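Local coordinates for protein aminopeptidase N (Francisella tularensis subsp. tularensis, PDB 5DLL) that probably degrades intracellular peptides as a zinc-dependent M1-family aminopeptidase, releasing amino acids one at a time from their N-termini, preferably alanine, at residues K247-R252 / V336-E341; D260-V265 / G279-N284; A272-N277 / G308-H313. All blocks are in the same frame, centred on the assembly; numbering follows the deposited sequence.

Interaction 1. Residues K247-R252 / V336-E341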
ATOM      1  N   LYS A 247     -10.053   7.259  17.286  1.00 42.32           N
ATOM      2  CA  LYS A 247      -9.615   8.426  18.057  1.00 39.42           C
ATOM      3  C   LYS A 247      -8.827   9.421  17.211  1.00 39.15           C
ATOM      4  O   LYS A 247      -9.004  10.630  17.348  1.00 42.06           O
ATOM      5  CB  LYS A 247      -8.763   7.972  19.243  1.00 41.33           C
ATOM      6  CG  LYS A 247      -8.206   9.093  20.107  1.00 43.11           C
ATOM      7  CD  LYS A 247      -7.449   8.528  21.300  1.00 49.09           C
ATOM      8  CE  LYS A 247      -6.521   9.562  21.922  1.00 57.58           C
ATOM      9  NZ  LYS A 247      -7.256  10.761  22.412  1.00 65.40           N
ATOM     10  N   TRP A 248      -7.956   8.911  16.344  1.00 34.42           N
ATOM     11  CA  TRP A 248      -7.109   9.762  15.516  1.00 35.82           C
ATOM     12  C   TRP A 248      -7.931  10.538  14.502  1.00 35.92           C
ATOM     13  O   TRP A 248      -7.605  11.677  14.159  1.00 38.64           O
ATOM     14  CB  TRP A 248      -6.059   8.927  14.790  1.00 37.01           C
ATOM     15  CG  TRP A 248      -5.203   9.733  13.872  1.00 38.08           C
ATOM     16  CD1 TRP A 248      -4.093  10.448  14.202  1.00 40.35           C
ATOM     17  CD2 TRP A 248      -5.389   9.907  12.463  1.00 38.98           C
ATOM     18  NE1 TRP A 248      -3.570  11.056  13.086  1.00 43.30           N
ATOM     19  CE2 TRP A 248      -4.348  10.738  12.003  1.00 41.04           C
ATOM     20  CE3 TRP A 248      -6.331   9.433  11.542  1.00 39.40           C
ATOM     21  CZ2 TRP A 248      -4.220  11.107  10.660  1.00 39.28           C
ATOM     22  CZ3 TRP A 248      -6.204   9.807  10.207  1.00 37.48           C
ATOM     23  CH2 TRP A 248      -5.156  10.634   9.782  1.00 36.11           C
ATOM     24  N   ASP A 249      -8.996   9.911  14.022  1.00 36.77           N
ATOM     25  CA  ASP A 249      -9.869  10.530  13.044  1.00 36.35           C
ATOM     26  C   ASP A 249     -10.643  11.655  13.715  1.00 38.72           C
ATOM     27  O   ASP A 249     -10.781  12.742  13.138  1.00 38.53           O
ATOM     28  CB  ASP A 249     -10.826   9.493  12.444  1.00 39.10           C
ATOM     29  CG  ASP A 249     -11.015   9.657  10.941  1.00 40.99           C
ATOM     30  OD1 ASP A 249     -10.566  10.675  10.368  1.00 34.96           O
ATOM     31  OD2 ASP A 249     -11.615   8.752  10.318  1.00 46.35           O
ATOM     32  N   GLU A 250     -11.128  11.397  14.933  1.00 35.18           N
ATOM     33  CA  GLU A 250     -11.777  12.437  15.744  1.00 36.53           C
ATOM     34  C   GLU A 250     -10.817  13.584  16.042  1.00 37.54           C
ATOM     35  O   GLU A 250     -11.117  14.744  15.757  1.00 37.73           O
ATOM     36  CB  GLU A 250     -12.304  11.866  17.064  1.00 35.99           C
ATOM     37  CG  GLU A 250     -13.551  11.013  16.922  1.00 37.56           C
ATOM     38  CD  GLU A 250     -14.045  10.453  18.244  1.00 36.48           C
ATOM     39  OE1 GLU A 250     -13.248  10.342  19.193  1.00 46.82           O
ATOM     40  OE2 GLU A 250     -15.239  10.113  18.338  1.00 36.85           O
ATOM     41  N   ASP A 251      -9.658  13.253  16.604  1.00 39.10           N
ATOM     42  CA  ASP A 251      -8.695  14.269  17.029  1.00 40.55           C
ATOM     43  C   ASP A 251      -8.216  15.130  15.861  1.00 41.03           C
ATOM     44  O   ASP A 251      -8.350  16.344  15.897  1.00 47.11           O
ATOM     45  CB  ASP A 251      -7.491  13.628  17.740  1.00 42.07           C
ATOM     46  CG  ASP A 251      -7.828  13.121  19.149  1.00 45.85           C
ATOM     47  OD1 ASP A 251      -8.895  13.475  19.702  1.00 44.68           O
ATOM     48  OD2 ASP A 251      -7.007  12.364  19.712  1.00 46.85           O
ATOM     49  N   ARG A 252      -7.682  14.505  14.819  1.00 41.73           N
ATOM     50  CA  ARG A 252      -7.068  15.261  13.733  1.00 42.05           C
ATOM     51  C   ARG A 252      -8.040  15.743  12.649  1.00 44.14           C
ATOM     52  O   ARG A 252      -7.886  16.851  12.134  1.00 52.99           O
ATOM     53  CB  ARG A 252      -5.943  14.457  13.085  1.00 40.70           C
ATOM     54  CG  ARG A 252      -5.253  15.242  11.990  1.00 42.88           C
ATOM     55  CD  ARG A 252      -3.827  14.804  11.725  1.00 43.76           C
ATOM     56  NE  ARG A 252      -3.327  15.503  10.545  1.00 45.41           N
ATOM     57  CZ  ARG A 252      -2.233  15.178   9.864  1.00 43.78           C
ATOM     58  NH1 ARG A 252      -1.477  14.150  10.241  1.00 43.47           N
ATOM     59  NH2 ARG A 252      -1.895  15.895   8.797  1.00 44.47           N
ATOM     60  N   VAL A 336      -5.394   6.851   1.339  1.00 30.32           N
ATOM     61  CA  VAL A 336      -3.992   6.439   1.454  1.00 29.49           C
ATOM     62  C   VAL A 336      -3.205   7.545   2.145  1.00 31.90           C
ATOM     63  O   VAL A 336      -2.413   7.285   3.060  1.00 31.98           O
ATOM     64  CB  VAL A 336      -3.362   6.128   0.073  1.00 31.14           C
ATOM     65  CG1 VAL A 336      -1.844   6.047   0.160  1.00 33.94           C
ATOM     66  CG2 VAL A 336      -3.912   4.820  -0.493  1.00 30.59           C
ATOM     67  N   PHE A 337      -3.419   8.781   1.704  1.00 32.85           N
ATOM     68  CA  PHE A 337      -2.811   9.938   2.347  1.00 34.69           C
ATOM     69  C   PHE A 337      -3.138   9.941   3.835  1.00 34.17           C
ATOM     70  O   PHE A 337      -2.272  10.184   4.673  1.00 35.28           O
ATOM     71  CB  PHE A 337      -3.299  11.234   1.697  1.00 37.80           C
ATOM     72  CG  PHE A 337      -2.925  12.469   2.462  1.00 38.01           C
ATOM     73  CD1 PHE A 337      -1.656  13.005   2.354  1.00 39.13           C
ATOM     74  CD2 PHE A 337      -3.846  13.091   3.295  1.00 39.55           C
ATOM     75  CE1 PHE A 337      -1.307  14.138   3.063  1.00 43.21           C
ATOM     76  CE2 PHE A 337      -3.507  14.231   4.003  1.00 38.99           C
ATOM     77  CZ  PHE A 337      -2.235  14.755   3.888  1.00 41.74           C
ATOM     78  N   ARG A 338      -4.388   9.647   4.159  1.00 32.77           N
ATOM     79  CA  ARG A 338      -4.815   9.600   5.547  1.00 34.15           C
ATOM     80  C   ARG A 338      -4.141   8.472   6.329  1.00 33.29           C
ATOM     81  O   ARG A 338      -3.665   8.701   7.435  1.00 39.71           O
ATOM     82  CB  ARG A 338      -6.329   9.475   5.627  1.00 33.66           C
ATOM     83  CG  ARG A 338      -7.055  10.691   5.079  1.00 34.11           C
ATOM     84  CD  ARG A 338      -8.548  10.441   5.055  1.00 34.74           C
ATOM     85  NE  ARG A 338      -9.071  10.396   6.417  1.00 40.23           N
ATOM     86  CZ  ARG A 338     -10.259   9.914   6.760  1.00 42.01           C
ATOM     87  NH1 ARG A 338     -11.077   9.408   5.851  1.00 59.42           N
ATOM     88  NH2 ARG A 338     -10.627   9.933   8.025  1.00 42.15           N
ATOM     89  N   ASP A 339      -4.084   7.272   5.756  1.00 33.81           N
ATOM     90  CA  ASP A 339      -3.441   6.136   6.434  1.00 38.07           C
ATOM     91  C   ASP A 339      -1.946   6.376   6.674  1.00 38.12           C
ATOM     92  O   ASP A 339      -1.405   5.943   7.691  1.00 40.06           O
ATOM     93  CB  ASP A 339      -3.692   4.794   5.697  1.00 44.42           C
ATOM     94  CG  ASP A 339      -2.522   4.353   4.794  1.00 50.37           C
ATOM     95  OD1 ASP A 339      -2.752   4.161   3.581  1.00 54.29           O
ATOM     96  OD2 ASP A 339      -1.387   4.159   5.291  1.00 54.22           O
ATOM     97  N   GLN A 340      -1.276   7.058   5.749  1.00 37.75           N
ATOM     98  CA  GLN A 340       0.155   7.319   5.915  1.00 37.58           C
ATOM     99  C   GLN A 340       0.410   8.476   6.888  1.00 38.05           C
ATOM    100  O   GLN A 340       1.464   8.539   7.517  1.00 35.10           O
ATOM    101  CB  GLN A 340       0.862   7.507   4.563  1.00 38.93           C
ATOM    102  CG  GLN A 340       0.405   8.672   3.709  1.00 40.64           C
ATOM    103  CD  GLN A 340       0.919   8.582   2.275  1.00 46.44           C
ATOM    104  OE1 GLN A 340       1.166   7.488   1.758  1.00 39.62           O
ATOM    105  NE2 GLN A 340       1.067   9.736   1.619  1.00 46.66           N
ATOM    106  N   GLU A 341      -0.571   9.366   7.031  1.00 41.27           N
ATOM    107  CA  GLU A 341      -0.554  10.398   8.082  1.00 38.41           C
ATOM    108  C   GLU A 341      -0.852   9.828   9.464  1.00 35.50           C
ATOM    109  O   GLU A 341      -0.308  10.290  10.465  1.00 37.27           O
ATOM    110  CB  GLU A 341      -1.582  11.490   7.777  1.00 39.20           C
ATOM    111  CG  GLU A 341      -1.176  12.427   6.656  1.00 40.39           C
ATOM    112  CD  GLU A 341       0.035  13.259   7.011  1.00 44.64           C
ATOM    113  OE1 GLU A 341       0.113  13.762   8.153  1.00 48.26           O
ATOM    114  OE2 GLU A 341       0.918  13.410   6.145  1.00 50.03           O
TER
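W248 lays the six-membered end of its indole against the backbone of R338 and E341, and this forms the closely packed middle of a junction between helices 236-253 and 328-346. The two short segments run nearly perpendicular (98°), with axes 11.8 Å apart, so the gap is spanned by side chains, one of which ends on the opposite backbone. W248 CG lies anti to the backbone N (chi1 177°), which sends the ring outward until CH2 comes 3.4 Å from R338 O and CZ2 3.9 Å from E341 CB. NE1, at the other end of the indole, hydrogen-bonds D345 OD2.

Ion pairs flank the ring. The bent side chain of R338 presents NH2 to the carboxylate of D249, which lies at the guanidinium edge; the modelled 2.5 Å from R338 NH2 to D249 OD1 is too short to be taken literally, but the salt bridge itself is plain. R338 also donates through NH1 to T316. R252, extended from CG to NE, meets E341 end-on and points two nitrogens at a single oxygen: NH1 lies 2.7 Å and NH2 3.0 Å from E341 OE1. The NH1 bond (148°) uses the anti lone pair, whereas NH2 approaches from above the carboxylate plane.

Toward the outer side of helix 236-253 the contact gives way to solvent. There K247 and D251 are exposed and form a salt bridge, K247 NZ to D251 OD2 3.1 Å, without engaging the second helix.

Charge is shared on the inner side: E341 also pairs with R349 and R401, and R252 with D345 and E409. Such an alternating network would be expected to keep the buried D249 and E341 ionised and to tie helices 236-253, 328-346, 349-369 and 390-423 together around the W248 indole.

Interaction 2. Residues D260-V265 / G279-N284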
ATOM      1  N   ASP A 260     -23.971   2.747  15.351  1.00 40.71           N
ATOM      2  CA  ASP A 260     -23.890   2.262  16.735  1.00 42.36           C
ATOM      3  C   ASP A 260     -23.059   0.997  16.872  1.00 38.01           C
ATOM      4  O   ASP A 260     -22.792   0.561  17.991  1.00 35.00           O
ATOM      5  CB  ASP A 260     -25.284   1.980  17.301  1.00 46.77           C
ATOM      6  CG  ASP A 260     -26.204   3.174  17.216  1.00 55.58           C
ATOM      7  OD1 ASP A 260     -25.695   4.315  17.137  1.00 58.86           O
ATOM      8  OD2 ASP A 260     -27.438   2.966  17.224  1.00 64.48           O
ATOM      9  N   THR A 261     -22.686   0.387  15.746  1.00 38.59           N
ATOM     10  CA  THR A 261     -21.840  -0.811  15.761  1.00 36.76           C
ATOM     11  C   THR A 261     -20.866  -0.829  14.581  1.00 31.47           C
ATOM     12  O   THR A 261     -21.150  -0.285  13.524  1.00 30.30           O
ATOM     13  CB  THR A 261     -22.677  -2.118  15.821  1.00 36.44           C
ATOM     14  OG1 THR A 261     -21.848  -3.248  15.516  1.00 37.52           O
ATOM     15  CG2 THR A 261     -23.837  -2.083  14.860  1.00 37.46           C
ATOM     16  N   PHE A 262     -19.709  -1.444  14.794  1.00 30.50           N
ATOM     17  CA  PHE A 262     -18.656  -1.522  13.789  1.00 31.84           C
ATOM     18  C   PHE A 262     -18.040  -2.905  13.875  1.00 35.09           C
ATOM     19  O   PHE A 262     -17.548  -3.305  14.932  1.00 39.31           O
ATOM     20  CB  PHE A 262     -17.591  -0.460  14.052  1.00 35.54           C
ATOM     21  CG  PHE A 262     -16.398  -0.551  13.142  1.00 32.17           C
ATOM     22  CD1 PHE A 262     -16.410   0.054  11.895  1.00 31.73           C
ATOM     23  CD2 PHE A 262     -15.255  -1.235  13.541  1.00 32.54           C
ATOM     24  CE1 PHE A 262     -15.309  -0.029  11.052  1.00 31.45           C
ATOM     25  CE2 PHE A 262     -14.152  -1.321  12.706  1.00 33.15           C
ATOM     26  CZ  PHE A 262     -14.178  -0.716  11.457  1.00 31.24           C
ATOM     27  N   MET A 263     -18.066  -3.628  12.760  1.00 35.38           N
ATOM     28  CA  MET A 263     -17.687  -5.032  12.742  1.00 34.79           C
ATOM     29  C   MET A 263     -16.491  -5.266  11.837  1.00 35.41           C
ATOM     30  O   MET A 263     -16.300  -4.559  10.848  1.00 36.49           O
ATOM     31  CB  MET A 263     -18.863  -5.881  12.266  1.00 35.30           C
ATOM     32  CG  MET A 263     -20.034  -5.912  13.234  1.00 34.75           C
ATOM     33  SD  MET A 263     -21.530  -6.572  12.480  1.00 36.13           S
ATOM     34  CE  MET A 263     -22.073  -5.177  11.493  1.00 35.08           C
ATOM     35  N   ILE A 264     -15.682  -6.253  12.204  1.00 39.60           N
ATOM     36  CA  ILE A 264     -14.614  -6.763  11.351  1.00 45.74           C
ATOM     37  C   ILE A 264     -14.776  -8.273  11.273  1.00 44.86           C
ATOM     38  O   ILE A 264     -15.145  -8.910  12.260  1.00 53.23           O
ATOM     39  CB  ILE A 264     -13.212  -6.427  11.900  1.00 48.21           C
ATOM     40  CG1 ILE A 264     -12.943  -4.924  11.787  1.00 48.06           C
ATOM     41  CG2 ILE A 264     -12.133  -7.215  11.158  1.00 48.40           C
ATOM     42  CD1 ILE A 264     -11.633  -4.484  12.408  1.00 41.31           C
ATOM     43  N   VAL A 265     -14.518  -8.833  10.094  1.00 48.40           N
ATOM     44  CA  VAL A 265     -14.551 -10.276   9.898  1.00 44.78           C
ATOM     45  C   VAL A 265     -13.257 -10.714   9.222  1.00 45.46           C
ATOM     46  O   VAL A 265     -12.912 -10.218   8.148  1.00 39.07           O
ATOM     47  CB  VAL A 265     -15.769 -10.709   9.057  1.00 42.66           C
ATOM     48  CG1 VAL A 265     -15.802 -12.226   8.907  1.00 40.64           C
ATOM     49  CG2 VAL A 265     -17.059 -10.194   9.688  1.00 41.20           C
ATOM     50  N   GLY A 279     -19.330  -0.429   7.725  1.00 37.91           N
ATOM     51  CA  GLY A 279     -19.681  -0.988   9.032  1.00 38.96           C
ATOM     52  C   GLY A 279     -19.242  -2.430   9.231  1.00 39.96           C
ATOM     53  O   GLY A 279     -19.449  -3.013  10.297  1.00 39.16           O
ATOM     54  N   LEU A 280     -18.610  -2.999   8.211  1.00 39.16           N
ATOM     55  CA  LEU A 280     -18.372  -4.435   8.150  1.00 36.53           C
ATOM     56  C   LEU A 280     -17.165  -4.674   7.256  1.00 35.19           C
ATOM     57  O   LEU A 280     -17.280  -5.135   6.127  1.00 33.32           O
ATOM     58  CB  LEU A 280     -19.619  -5.157   7.617  1.00 32.98           C
ATOM     59  CG  LEU A 280     -19.583  -6.687   7.510  1.00 31.47           C
ATOM     60  CD1 LEU A 280     -19.037  -7.347   8.766  1.00 31.58           C
ATOM     61  CD2 LEU A 280     -20.970  -7.216   7.199  1.00 33.61           C
ATOM     62  N   ASN A 281     -15.999  -4.313   7.764  1.00 36.49           N
ATOM     63  CA  ASN A 281     -14.776  -4.499   7.014  1.00 35.48           C
ATOM     64  C   ASN A 281     -14.435  -5.978   7.030  1.00 35.50           C
ATOM     65  O   ASN A 281     -14.755  -6.684   7.989  1.00 35.34           O
ATOM     66  CB  ASN A 281     -13.647  -3.662   7.613  1.00 37.93           C
ATOM     67  CG  ASN A 281     -13.898  -2.166   7.495  1.00 37.94           C
ATOM     68  OD1 ASN A 281     -14.894  -1.724   6.913  1.00 47.64           O
ATOM     69  ND2 ASN A 281     -12.984  -1.374   8.043  1.00 40.77           N
ATOM     70  N   ILE A 282     -13.824  -6.449   5.951  1.00 36.05           N
ATOM     71  CA  ILE A 282     -13.452  -7.851   5.822  1.00 33.35           C
ATOM     72  C   ILE A 282     -11.985  -7.888   5.446  1.00 32.63           C
ATOM     73  O   ILE A 282     -11.533  -7.114   4.598  1.00 30.09           O
ATOM     74  CB  ILE A 282     -14.312  -8.584   4.765  1.00 36.91           C
ATOM     75  CG1 ILE A 282     -15.802  -8.454   5.112  1.00 36.57           C
ATOM     76  CG2 ILE A 282     -13.935 -10.063   4.680  1.00 36.46           C
ATOM     77  CD1 ILE A 282     -16.727  -9.285   4.243  1.00 36.76           C
ATOM     78  N   PHE A 283     -11.247  -8.781   6.096  1.00 36.97           N
ATOM     79  CA  PHE A 283      -9.804  -8.877   5.914  1.00 42.86           C
ATOM     80  C   PHE A 283      -9.395 -10.324   5.748  1.00 41.57           C
ATOM     81  O   PHE A 283     -10.067 -11.229   6.242  1.00 40.89           O
ATOM     82  CB  PHE A 283      -9.055  -8.338   7.139  1.00 44.11           C
ATOM     83  CG  PHE A 283      -9.286  -6.881   7.423  1.00 44.10           C
ATOM     84  CD1 PHE A 283     -10.383  -6.474   8.171  1.00 46.46           C
ATOM     85  CD2 PHE A 283      -8.386  -5.918   6.983  1.00 46.52           C
ATOM     86  CE1 PHE A 283     -10.594  -5.131   8.452  1.00 42.39           C
ATOM     87  CE2 PHE A 283      -8.591  -4.573   7.263  1.00 43.41           C
ATOM     88  CZ  PHE A 283      -9.699  -4.179   7.994  1.00 37.09           C
ATOM     89  N   ASN A 284      -8.279 -10.520   5.055  1.00 40.80           N
ATOM     90  CA  ASN A 284      -7.535 -11.765   5.111  1.00 40.38           C
ATOM     91  C   ASN A 284      -6.997 -11.878   6.528  1.00 42.65           C
ATOM     92  O   ASN A 284      -6.559 -10.870   7.094  1.00 42.72           O
ATOM     93  CB  ASN A 284      -6.377 -11.713   4.111  1.00 44.27           C
ATOM     94  CG  ASN A 284      -5.856 -13.083   3.733  1.00 43.39           C
ATOM     95  OD1 ASN A 284      -5.745 -13.985   4.564  1.00 41.55           O
ATOM     96  ND2 ASN A 284      -5.524 -13.240   2.462  1.00 45.99           N
TER
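F262 reaches G279 and the end of the N281 side chain obliquely with its ring, CZ leading toward N281, at the start of a parallel pairing between strands 261-267 and 280-284. Next along the chain, M263 turns its backbone toward the partner strand: its N donates to G279 O at 2.9 Å, and its O accepts from N281 N at 3.1 Å. G279, just before its strand, has a positive phi (77°); its carbonyl accepts the first of these bonds. M263 and L280 share a face of the sheet, CB of the first 3.8 Å from CD1 of the second.

I264 directs its own polar backbone atoms to the other neighbour, strand 220-227, but its CG2, anti to the backbone N, reaches the F283 ring 3.5 Å away at CD1. V265 then repeats the role of M263, with V265 N bonded to N281 O and V265 O accepting from F283 N, both at 3.0 Å. Its CG2 returns to the M263 face and touches L280 CD1 at 3.6 Å, so that one leucine methyl bridges two alternate residues.

These are two of the three inner strands of the mixed five-stranded sheet of the thermolysin-like catalytic domain. V242 of helix 236-253 packs on F262 and I264, helix 297-312 meets N281 and F283, and the short antiparallel strand 274-275 forms the sheet's edge beyond 280-284.

Interaction 3. Residues A272-N277 / G308-H313. With ZN (zinc ion), chain B.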
ATOM      1  N   ALA A 272      -9.337 -10.034  -1.778  1.00 51.99           N
ATOM      2  CA  ALA A 272      -9.075  -8.591  -1.804  1.00 54.65           C
ATOM      3  C   ALA A 272      -7.995  -8.151  -0.807  1.00 51.85           C
ATOM      4  O   ALA A 272      -7.408  -7.080  -0.967  1.00 50.73           O
ATOM      5  CB  ALA A 272     -10.361  -7.806  -1.572  1.00 52.25           C
ATOM      6  N   GLY A 273      -7.741  -8.973   0.214  1.00 51.04           N
ATOM      7  CA  GLY A 273      -6.748  -8.664   1.246  1.00 43.71           C
ATOM      8  C   GLY A 273      -7.416  -7.905   2.372  1.00 42.95           C
ATOM      9  O   GLY A 273      -7.374  -8.321   3.533  1.00 39.86           O
ATOM     10  N   ALA A 274      -8.037  -6.784   2.013  1.00 39.10           N
ATOM     11  CA  ALA A 274      -8.874  -6.020   2.925  1.00 37.39           C
ATOM     12  C   ALA A 274      -9.933  -5.273   2.124  1.00 34.42           C
ATOM     13  O   ALA A 274      -9.684  -4.878   0.984  1.00 34.81           O
ATOM     14  CB  ALA A 274      -8.021  -5.046   3.722  1.00 40.12           C
ATOM     15  N   MET A 275     -11.117  -5.086   2.705  1.00 31.22           N
ATOM     16  CA  MET A 275     -12.191  -4.383   2.002  1.00 32.12           C
ATOM     17  C   MET A 275     -12.992  -3.500   2.947  1.00 30.71           C
ATOM     18  O   MET A 275     -13.339  -3.917   4.049  1.00 28.47           O
ATOM     19  CB  MET A 275     -13.113  -5.374   1.278  1.00 32.39           C
ATOM     20  CG  MET A 275     -14.253  -4.722   0.494  1.00 32.73           C
ATOM     21  SD  MET A 275     -13.719  -3.670  -0.881  1.00 35.48           S
ATOM     22  CE  MET A 275     -15.028  -2.441  -0.920  1.00 32.47           C
ATOM     23  N   GLU A 276     -13.318  -2.295   2.478  1.00 31.90           N
ATOM     24  CA  GLU A 276     -13.884  -1.251   3.327  1.00 32.93           C
ATOM     25  C   GLU A 276     -15.407  -1.282   3.439  1.00 34.18           C
ATOM     26  O   GLU A 276     -16.036  -0.226   3.562  1.00 39.63           O
ATOM     27  CB  GLU A 276     -13.455   0.135   2.815  1.00 34.57           C
ATOM     28  CG  GLU A 276     -14.135   0.602   1.532  1.00 36.22           C
ATOM     29  CD  GLU A 276     -13.256   0.545   0.301  1.00 38.64           C
ATOM     30  OE1 GLU A 276     -12.261  -0.219   0.293  1.00 32.71           O
ATOM     31  OE2 GLU A 276     -13.586   1.274  -0.666  1.00 39.09           O
ATOM     32  N   ASN A 277     -16.011  -2.466   3.419  1.00 31.23           N
ATOM     33  CA  ASN A 277     -17.473  -2.544   3.398  1.00 34.03           C
ATOM     34  C   ASN A 277     -18.034  -1.781   4.593  1.00 32.99           C
ATOM     35  O   ASN A 277     -17.547  -1.939   5.711  1.00 34.93           O
ATOM     36  CB  ASN A 277     -17.971  -3.993   3.401  1.00 34.06           C
ATOM     37  CG  ASN A 277     -17.366  -4.825   2.290  1.00 32.81           C
ATOM     38  OD1 ASN A 277     -16.730  -5.843   2.550  1.00 33.76           O
ATOM     39  ND2 ASN A 277     -17.561  -4.397   1.048  1.00 36.37           N
ATOM     40  N   GLY A 308      -6.372   0.790  10.015  1.00 35.62           N
ATOM     41  CA  GLY A 308      -6.532   2.227   9.859  1.00 33.23           C
ATOM     42  C   GLY A 308      -7.126   2.577   8.512  1.00 34.03           C
ATOM     43  O   GLY A 308      -8.205   3.169   8.435  1.00 30.41           O
ATOM     44  N   HIS A 309      -6.426   2.181   7.452  1.00 33.44           N
ATOM     45  CA  HIS A 309      -6.802   2.530   6.088  1.00 32.39           C
ATOM     46  C   HIS A 309      -8.266   2.232   5.792  1.00 33.19           C
ATOM     47  O   HIS A 309      -8.975   3.061   5.227  1.00 34.07           O
ATOM     48  CB  HIS A 309      -5.912   1.779   5.099  1.00 32.45           C
ATOM     49  CG  HIS A 309      -6.308   1.964   3.668  1.00 32.16           C
ATOM     50  ND1 HIS A 309      -5.618   2.785   2.805  1.00 36.54           N
ATOM     51  CD2 HIS A 309      -7.323   1.431   2.949  1.00 33.42           C
ATOM     52  CE1 HIS A 309      -6.190   2.750   1.614  1.00 35.85           C
ATOM     53  NE2 HIS A 309      -7.229   1.938   1.676  1.00 36.67           N
ATOM     54  N   GLU A 310      -8.715   1.040   6.167  1.00 35.30           N
ATOM     55  CA  GLU A 310     -10.080   0.631   5.870  1.00 37.43           C
ATOM     56  C   GLU A 310     -11.090   1.417   6.708  1.00 36.70           C
ATOM     57  O   GLU A 310     -12.169   1.746   6.208  1.00 38.55           O
ATOM     58  CB  GLU A 310     -10.265  -0.883   6.064  1.00 42.49           C
ATOM     59  CG  GLU A 310      -9.348  -1.772   5.215  1.00 47.95           C
ATOM     60  CD  GLU A 310      -9.408  -1.496   3.714  1.00 51.10           C
ATOM     61  OE1 GLU A 310     -10.480  -1.112   3.202  1.00 51.12           O
ATOM     62  OE2 GLU A 310      -8.371  -1.675   3.033  1.00 55.76           O
ATOM     63  N   TYR A 311     -10.751   1.731   7.962  1.00 34.74           N
ATOM     64  CA  TYR A 311     -11.638   2.555   8.795  1.00 36.46           C
ATOM     65  C   TYR A 311     -11.807   3.963   8.203  1.00 36.19           C
ATOM     66  O   TYR A 311     -12.899   4.543   8.249  1.00 36.91           O
ATOM     67  CB  TYR A 311     -11.156   2.645  10.259  1.00 42.39           C
ATOM     68  CG  TYR A 311     -11.989   3.619  11.081  1.00 41.55           C
ATOM     69  CD1 TYR A 311     -13.235   3.250  11.583  1.00 42.85           C
ATOM     70  CD2 TYR A 311     -11.552   4.929  11.309  1.00 42.78           C
ATOM     71  CE1 TYR A 311     -14.015   4.146  12.306  1.00 48.28           C
ATOM     72  CE2 TYR A 311     -12.326   5.831  12.026  1.00 42.36           C
ATOM     73  CZ  TYR A 311     -13.555   5.436  12.524  1.00 44.92           C
ATOM     74  OH  TYR A 311     -14.327   6.322  13.240  1.00 47.04           O
ATOM     75  N   PHE A 312     -10.731   4.501   7.637  1.00 36.48           N
ATOM     76  CA  PHE A 312     -10.746   5.862   7.097  1.00 33.97           C
ATOM     77  C   PHE A 312     -11.638   5.982   5.862  1.00 34.25           C
ATOM     78  O   PHE A 312     -12.206   7.045   5.619  1.00 34.30           O
ATOM     79  CB  PHE A 312      -9.315   6.353   6.828  1.00 32.36           C
ATOM     80  CG  PHE A 312      -8.414   6.280   8.040  1.00 32.72           C
ATOM     81  CD1 PHE A 312      -8.904   6.566   9.315  1.00 32.37           C
ATOM     82  CD2 PHE A 312      -7.083   5.917   7.913  1.00 31.49           C
ATOM     83  CE1 PHE A 312      -8.093   6.483  10.427  1.00 31.01           C
ATOM     84  CE2 PHE A 312      -6.263   5.836   9.026  1.00 31.44           C
ATOM     85  CZ  PHE A 312      -6.770   6.120  10.283  1.00 32.27           C
ATOM     86  N   HIS A 313     -11.805   4.892   5.111  1.00 34.88           N
ATOM     87  CA  HIS A 313     -12.771   4.875   3.997  1.00 37.99           C
ATOM     88  C   HIS A 313     -14.194   5.216   4.432  1.00 40.73           C
ATOM     89  O   HIS A 313     -14.975   5.716   3.624  1.00 43.17           O
ATOM     90  CB  HIS A 313     -12.798   3.522   3.278  1.00 38.17           C
ATOM     91  CG  HIS A 313     -11.736   3.365   2.239  1.00 34.55           C
ATOM     92  ND1 HIS A 313     -11.556   4.271   1.218  1.00 34.49           N
ATOM     93  CD2 HIS A 313     -10.802   2.403   2.059  1.00 35.92           C
ATOM     94  CE1 HIS A 313     -10.551   3.878   0.456  1.00 36.13           C
ATOM     95  NE2 HIS A 313     -10.076   2.747   0.946  1.00 37.99           N
TER
HETATM   96 ZN    ZN B 901      -8.598   1.443   0.083  1.00 40.06          ZN
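E276 stacks its carboxylate over one face of the H313 imidazole, CD lying 3.5 Å above the ring plane and displaced toward the rim, with the two planes only 18° apart. At the edge of that ring NE2 binds zinc, while ND1 donates to T316 O, a second-shell bond that together with the zinc bond probably fixes the ring's rotation. Two signatures of the M1 aminopeptidases meet here: the GAMEN sequence, G273 to N277, and the HExxH motif, H309 to H313.

E276 CG sits between the backbone N and the carbonyl carbon (chi1 73°), which with the bend at chi2 brings the carboxylate over the ring. A salt bridge from E276 OE2 to K331 NZ holds the carboxylate.

E310 enters from the helix alongside the short strand 274-275. Its OE2 lies 3.5 Å from A274 CB, and its OE1 3.2 Å from E276 CB. The carboxylates of E276 and E310 themselves come close, OE1 to OE1 3.5 Å, with planes 24° apart. In M1 relatives the GAMEN glutamate recognises the substrate's free N-terminus and the HExxH glutamate activates the zinc-bound water; the placement of E276 and E310 is consistent with both roles.

E332 supplies the third protein ligand, and D339 OD1 probably accepts from ND1 of H309, whose NE2 stands 2.2 Å from the zinc.

In the fold
All three interactions lie in the M1 catalytic region and surround the zinc site, which interaction 3 holds. Along the chain, interaction 1 joins the outermost segments and brackets the other two, whose segments alternate. Interactions 2 and 3 share the five-stranded sheet, their centres about 9 Å apart, because strand 274-275 pairs with strand 280-284. Interaction 1 lies about 13 Å from interaction 3 and 18 Å from interaction 2, between centres. Helix 297-312 stands in the middle: F312 packs on W248, and E310 on N281 and F283. The sheet thus probably helps position the GAMEN edge strand, and the crossed helices back the zinc helix, illustrating how a metallopeptidase site is assembled from surrounding framework.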